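Local atomic coordinates of ADP-ribosylglycohydrolase (Thermus thermophilus, PDB entry 2YZV), a protein that belongs to the ADP-ribosylglycohydrolase family, whose members share a compact, all-helical fold, and binds magnesium ions. Residues R162-L174 with L190-L202. Sequence-based numbering, arbitrary orientation.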
loop_
_atom_site.group_PDB
_atom_site.type_symbol
_atom_site.label_atom_id
_atom_site.label_comp_id
_atom_site.label_asym_id
_atom_site.label_seq_id
_atom_site.Cartn_x
_atom_site.Cartn_y
_atom_site.Cartn_z
ATOM N N ARG A 162 -2.445 15.400 9.011
ATOM C CA ARG A 162 -3.842 15.243 8.628
ATOM C C ARG A 162 -4.041 14.570 7.275
ATOM O O ARG A 162 -4.830 13.632 7.155
ATOM C CB ARG A 162 -4.548 16.600 8.598
ATOM C CG ARG A 162 -6.000 16.497 8.166
ATOM C CD ARG A 162 -6.628 17.855 7.913
ATOM N NE ARG A 162 -8.044 17.714 7.592
ATOM C CZ ARG A 162 -8.832 18.710 7.209
ATOM N NH1 ARG A 162 -8.348 19.940 7.089
ATOM N NH2 ARG A 162 -10.111 18.474 6.949
ATOM N N GLU A 163 -3.336 15.053 6.256
ATOM C CA GLU A 163 -3.498 14.497 4.919
ATOM C C GLU A 163 -3.049 13.052 4.786
ATOM O O GLU A 163 -3.561 12.326 3.938
ATOM C CB GLU A 163 -2.788 15.367 3.868
ATOM C CG GLU A 163 -1.295 15.559 4.079
ATOM C CD GLU A 163 -0.971 16.819 4.861
ATOM O OE1 GLU A 163 -1.429 16.941 6.016
ATOM O OE2 GLU A 163 -0.252 17.690 4.317
ATOM N N ALA A 164 -2.094 12.628 5.610
ATOM C CA ALA A 164 -1.633 11.245 5.554
ATOM C C ALA A 164 -2.685 10.350 6.197
ATOM O O ALA A 164 -2.985 9.268 5.696
ATOM C CB ALA A 164 -0.301 11.093 6.272
ATOM N N LEU A 165 -3.248 10.804 7.312
ATOM C CA LEU A 165 -4.280 10.029 7.986
ATOM C C LEU A 165 -5.499 9.881 7.072
ATOM O O LEU A 165 -6.038 8.787 6.920
ATOM C CB LEU A 165 -4.682 10.711 9.300
ATOM C CG LEU A 165 -3.523 10.911 10.280
ATOM C CD1 LEU A 165 -4.059 11.435 11.603
ATOM C CD2 LEU A 165 -2.786 9.597 10.502
ATOM N N GLU A 166 -5.920 10.979 6.449
ATOM C CA GLU A 166 -7.084 10.937 5.568
ATOM C C GLU A 166 -6.826 10.115 4.306
ATOM O O GLU A 166 -7.718 9.421 3.823
ATOM C CB GLU A 166 -7.509 12.356 5.185
ATOM C CG GLU A 166 -7.924 13.207 6.373
ATOM C CD GLU A 166 -8.287 14.621 5.974
ATOM O OE1 GLU A 166 -7.759 15.098 4.951
ATOM O OE2 GLU A 166 -9.090 15.255 6.692
ATOM N N ALA A 167 -5.616 10.200 3.763
ATOM C CA ALA A 167 -5.288 9.436 2.561
ATOM C C ALA A 167 -5.373 7.946 2.879
ATOM O O ALA A 167 -5.775 7.142 2.036
ATOM C CB ALA A 167 -3.888 9.790 2.074
ATOM N N THR A 168 -4.995 7.584 4.101
ATOM C CA THR A 168 -5.040 6.192 4.524
ATOM C C THR A 168 -6.492 5.731 4.609
ATOM O O THR A 168 -6.820 4.610 4.215
ATOM C CB THR A 168 -4.341 6.004 5.888
ATOM O OG1 THR A 168 -2.985 6.459 5.787
ATOM C CG2 THR A 168 -4.344 4.527 6.292
ATOM N N GLU A 169 -7.364 6.598 5.114
ATOM C CA GLU A 169 -8.778 6.258 5.219
ATOM C C GLU A 169 -9.373 6.060 3.828
ATOM O O GLU A 169 -10.171 5.143 3.609
ATOM C CB GLU A 169 -9.537 7.355 5.967
ATOM C CG GLU A 169 -9.046 7.564 7.391
ATOM C CD GLU A 169 -9.773 8.687 8.102
ATOM O OE1 GLU A 169 -10.064 9.711 7.447
ATOM O OE2 GLU A 169 -10.042 8.552 9.313
ATOM N N VAL A 170 -8.980 6.915 2.888
ATOM C CA VAL A 170 -9.471 6.812 1.519
ATOM C C VAL A 170 -8.999 5.495 0.899
ATOM O O VAL A 170 -9.775 4.804 0.242
ATOM C CB VAL A 170 -9.002 8.016 0.649
ATOM C CG1 VAL A 170 -9.388 7.792 -0.808
ATOM C CG2 VAL A 170 -9.654 9.306 1.157
ATOM N N LEU A 171 -7.737 5.124 1.119
ATOM C CA LEU A 171 -7.246 3.868 0.559
ATOM C C LEU A 171 -7.942 2.676 1.223
ATOM O O LEU A 171 -8.211 1.673 0.572
ATOM C CB LEU A 171 -5.722 3.750 0.714
ATOM C CG LEU A 171 -5.087 2.512 0.062
ATOM C CD1 LEU A 171 -5.359 2.513 -1.437
ATOM C CD2 LEU A 171 -3.586 2.513 0.316
ATOM N N ALA A 172 -8.239 2.787 2.514
ATOM C CA ALA A 172 -8.920 1.700 3.206
ATOM C C ALA A 172 -10.280 1.485 2.546
ATOM O O ALA A 172 -10.688 0.350 2.298
ATOM C CB ALA A 172 -9.089 2.037 4.686
ATOM N N TRP A 173 -10.973 2.581 2.251
ATOM C CA TRP A 173 -12.282 2.501 1.609
ATOM C C TRP A 173 -12.137 1.868 0.225
ATOM O O TRP A 173 -12.891 0.967 -0.139
ATOM C CB TRP A 173 -12.894 3.897 1.468
ATOM C CG TRP A 173 -14.245 3.881 0.812
ATOM C CD1 TRP A 173 -15.443 3.622 1.416
ATOM C CD2 TRP A 173 -14.530 4.079 -0.579
ATOM N NE1 TRP A 173 -16.457 3.646 0.488
ATOM C CE2 TRP A 173 -15.927 3.924 -0.744
ATOM C CE3 TRP A 173 -13.745 4.373 -1.703
ATOM C CZ2 TRP A 173 -16.554 4.051 -1.987
ATOM C CZ3 TRP A 173 -14.370 4.500 -2.943
ATOM C CH2 TRP A 173 -15.765 4.338 -3.071
ATOM N N LEU A 174 -11.157 2.344 -0.540
ATOM C CA LEU A 174 -10.910 1.824 -1.879
ATOM C C LEU A 174 -10.660 0.322 -1.871
ATOM O O LEU A 174 -11.221 -0.416 -2.685
ATOM C CB LEU A 174 -9.704 2.526 -2.511
ATOM C CG LEU A 174 -9.938 3.953 -3.004
ATOM C CD1 LEU A 174 -8.598 4.629 -3.268
ATOM C CD2 LEU A 174 -10.789 3.930 -4.270
ATOM N N LEU A 190 -15.125 7.874 -5.876
ATOM C CA LEU A 190 -14.894 8.194 -4.466
ATOM C C LEU A 190 -16.064 8.954 -3.849
ATOM O O LEU A 190 -15.866 9.882 -3.065
ATOM C CB LEU A 190 -13.621 9.044 -4.352
ATOM C CG LEU A 190 -12.329 8.321 -4.756
ATOM C CD1 LEU A 190 -11.251 9.309 -5.183
ATOM C CD2 LEU A 190 -11.855 7.478 -3.578
ATOM N N GLU A 191 -17.278 8.534 -4.189
ATOM C CA GLU A 191 -18.495 9.196 -3.728
ATOM C C GLU A 191 -18.593 9.605 -2.252
ATOM O O GLU A 191 -18.949 10.741 -1.950
ATOM C CB GLU A 191 -19.712 8.348 -4.112
ATOM C CG GLU A 191 -21.041 9.057 -3.932
ATOM C CD GLU A 191 -22.184 8.314 -4.590
ATOM O OE1 GLU A 191 -22.426 7.143 -4.224
ATOM O OE2 GLU A 191 -22.839 8.901 -5.479
ATOM N N PRO A 192 -18.278 8.699 -1.316
ATOM C CA PRO A 192 -18.374 9.086 0.097
ATOM C C PRO A 192 -17.423 10.195 0.550
ATOM O O PRO A 192 -17.586 10.758 1.634
ATOM C CB PRO A 192 -18.129 7.770 0.833
ATOM C CG PRO A 192 -17.232 7.027 -0.101
ATOM C CD PRO A 192 -17.862 7.292 -1.447
ATOM N N PHE A 193 -16.439 10.516 -0.280
ATOM C CA PHE A 193 -15.471 11.551 0.059
ATOM C C PHE A 193 -15.735 12.868 -0.664
ATOM O O PHE A 193 -15.092 13.883 -0.379
ATOM C CB PHE A 193 -14.060 11.043 -0.243
ATOM C CG PHE A 193 -13.681 9.840 0.562
ATOM C CD1 PHE A 193 -13.371 9.965 1.914
ATOM C CD2 PHE A 193 -13.685 8.574 -0.012
ATOM C CE1 PHE A 193 -13.074 8.842 2.686
ATOM C CE2 PHE A 193 -13.391 7.444 0.750
ATOM C CZ PHE A 193 -13.086 7.578 2.099
ATOM N N ARG A 194 -16.688 12.853 -1.591
ATOM C CA ARG A 194 -17.035 14.056 -2.336
ATOM C C ARG A 194 -17.739 15.027 -1.393
ATOM O O ARG A 194 -18.752 14.689 -0.780
ATOM C CB ARG A 194 -17.950 13.709 -3.519
ATOM C CG ARG A 194 -17.426 12.577 -4.404
ATOM C CD ARG A 194 -16.003 12.833 -4.887
ATOM N NE ARG A 194 -15.930 13.870 -5.913
ATOM C CZ ARG A 194 -16.306 13.700 -7.177
ATOM N NH1 ARG A 194 -16.783 12.530 -7.583
ATOM N NH2 ARG A 194 -16.204 14.703 -8.040
ATOM N N GLY A 195 -17.185 16.231 -1.273
ATOM C CA GLY A 195 -17.769 17.231 -0.397
ATOM C C GLY A 195 -17.373 17.056 1.058
ATOM O O GLY A 195 -17.795 17.830 1.917
ATOM N N ALA A 196 -16.562 16.040 1.342
ATOM C CA ALA A 196 -16.122 15.781 2.710
ATOM C C ALA A 196 -15.074 16.797 3.150
ATOM O O ALA A 196 -14.356 17.360 2.323
ATOM C CB ALA A 196 -15.557 14.367 2.822
ATOM N N ASP A 197 -14.994 17.032 4.457
ATOM C CA ASP A 197 -14.028 17.977 5.002
ATOM C C ASP A 197 -12.654 17.324 5.086
ATOM O O ASP A 197 -12.279 16.747 6.110
ATOM C CB ASP A 197 -14.476 18.456 6.385
ATOM C CG ASP A 197 -13.465 19.380 7.037
ATOM O OD1 ASP A 197 -12.888 20.227 6.325
ATOM O OD2 ASP A 197 -13.256 19.265 8.262
ATOM N N LEU A 198 -11.913 17.413 3.987
ATOM C CA LEU A 198 -10.581 16.833 3.902
ATOM C C LEU A 198 -9.538 17.918 3.673
ATOM O O LEU A 198 -9.863 19.043 3.288
ATOM C CB LEU A 198 -10.515 15.835 2.742
ATOM C CG LEU A 198 -11.521 14.681 2.736
ATOM C CD1 LEU A 198 -11.421 13.904 1.423
ATOM C CD2 LEU A 198 -11.248 13.776 3.920
ATOM N N HIS A 199 -8.282 17.571 3.916
ATOM C CA HIS A 199 -7.185 18.501 3.693
ATOM C C HIS A 199 -7.296 18.927 2.224
ATOM O O HIS A 199 -7.564 18.105 1.351
ATOM C CB HIS A 199 -5.860 17.787 3.966
ATOM C CG HIS A 199 -4.653 18.646 3.775
ATOM N ND1 HIS A 199 -4.171 18.987 2.529
ATOM C CD2 HIS A 199 -3.815 19.217 4.673
ATOM C CE1 HIS A 199 -3.088 19.731 2.668
ATOM N NE2 HIS A 199 -2.850 19.884 3.958
ATOM N N PRO A 200 -7.107 20.224 1.934
ATOM C CA PRO A 200 -7.200 20.737 0.563
ATOM C C PRO A 200 -6.484 19.920 -0.510
ATOM O O PRO A 200 -7.003 19.755 -1.615
ATOM C CB PRO A 200 -6.629 22.150 0.686
ATOM C CG PRO A 200 -7.048 22.550 2.051
ATOM C CD PRO A 200 -6.775 21.308 2.876
ATOM N N ALA A 201 -5.293 19.420 -0.193
ATOM C CA ALA A 201 -4.527 18.637 -1.158
ATOM C C ALA A 201 -5.235 17.330 -1.485
ATOM O O ALA A 201 -5.290 16.911 -2.645
ATOM C CB ALA A 201 -3.131 18.352 -0.614
ATOM N N LEU A 202 -5.782 16.685 -0.461
ATOM C CA LEU A 202 -6.479 15.426 -0.664
ATOM C C LEU A 202 -7.818 15.693 -1.340
ATOM O O LEU A 202 -8.285 14.897 -2.151
ATOM C CB LEU A 202 -6.687 14.713 0.675
ATOM C CG LEU A 202 -7.231 13.288 0.591
ATOM C CD1 LEU A 202 -6.336 12.440 -0.295
ATOM C CD2 LEU A 202 -7.320 12.699 1.983
#
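Glu166 reaches from helix 162-179 to the backbone of the loop before helix 200-209, where its OE1 accepts from His199 N at 2.7 Å. At 177° the bond is nearly straight, made with the syn lone pair. A carboxylate suits this buried place because its two oxygens serve two donors, and the second probably balances its charge: Arg162 NE, one turn earlier, donates to Glu166 OE2 at 2.8 Å, from above the carboxylate plane. With its chain extended from CG to NE, Arg162 carries its guanidinium over His199 N, and NH2 makes weak bonds to Asp197 O and, as a salt bridge, to Asp197 OD1. His199 itself is the N-cap of helix 200-209, its ND1 accepting from Ala201 N at 3.0 Å. Glu163 CB lies over that ring in a CH-pi contact, while Glu163 OE2 is hydrogen-bonded to Tyr220 OH.

In this all-helical fold the loop docks along one flank of helix 162-179, polar at one end and apolar at the other. Leu202, a knob from helix 200-209, enters the hole formed by Glu163, Glu166, Ala167 and Val170. Farther along, branched Val170 can set CG2 over the Phe193 ring, 3.8 Å from its centroid, while CG1 meets Leu190. Flat Phe193 also turns its edge to the indole face of Trp173, planes at 86°, and the compact Pro192 ring packs CG on the indole's five-membered ring.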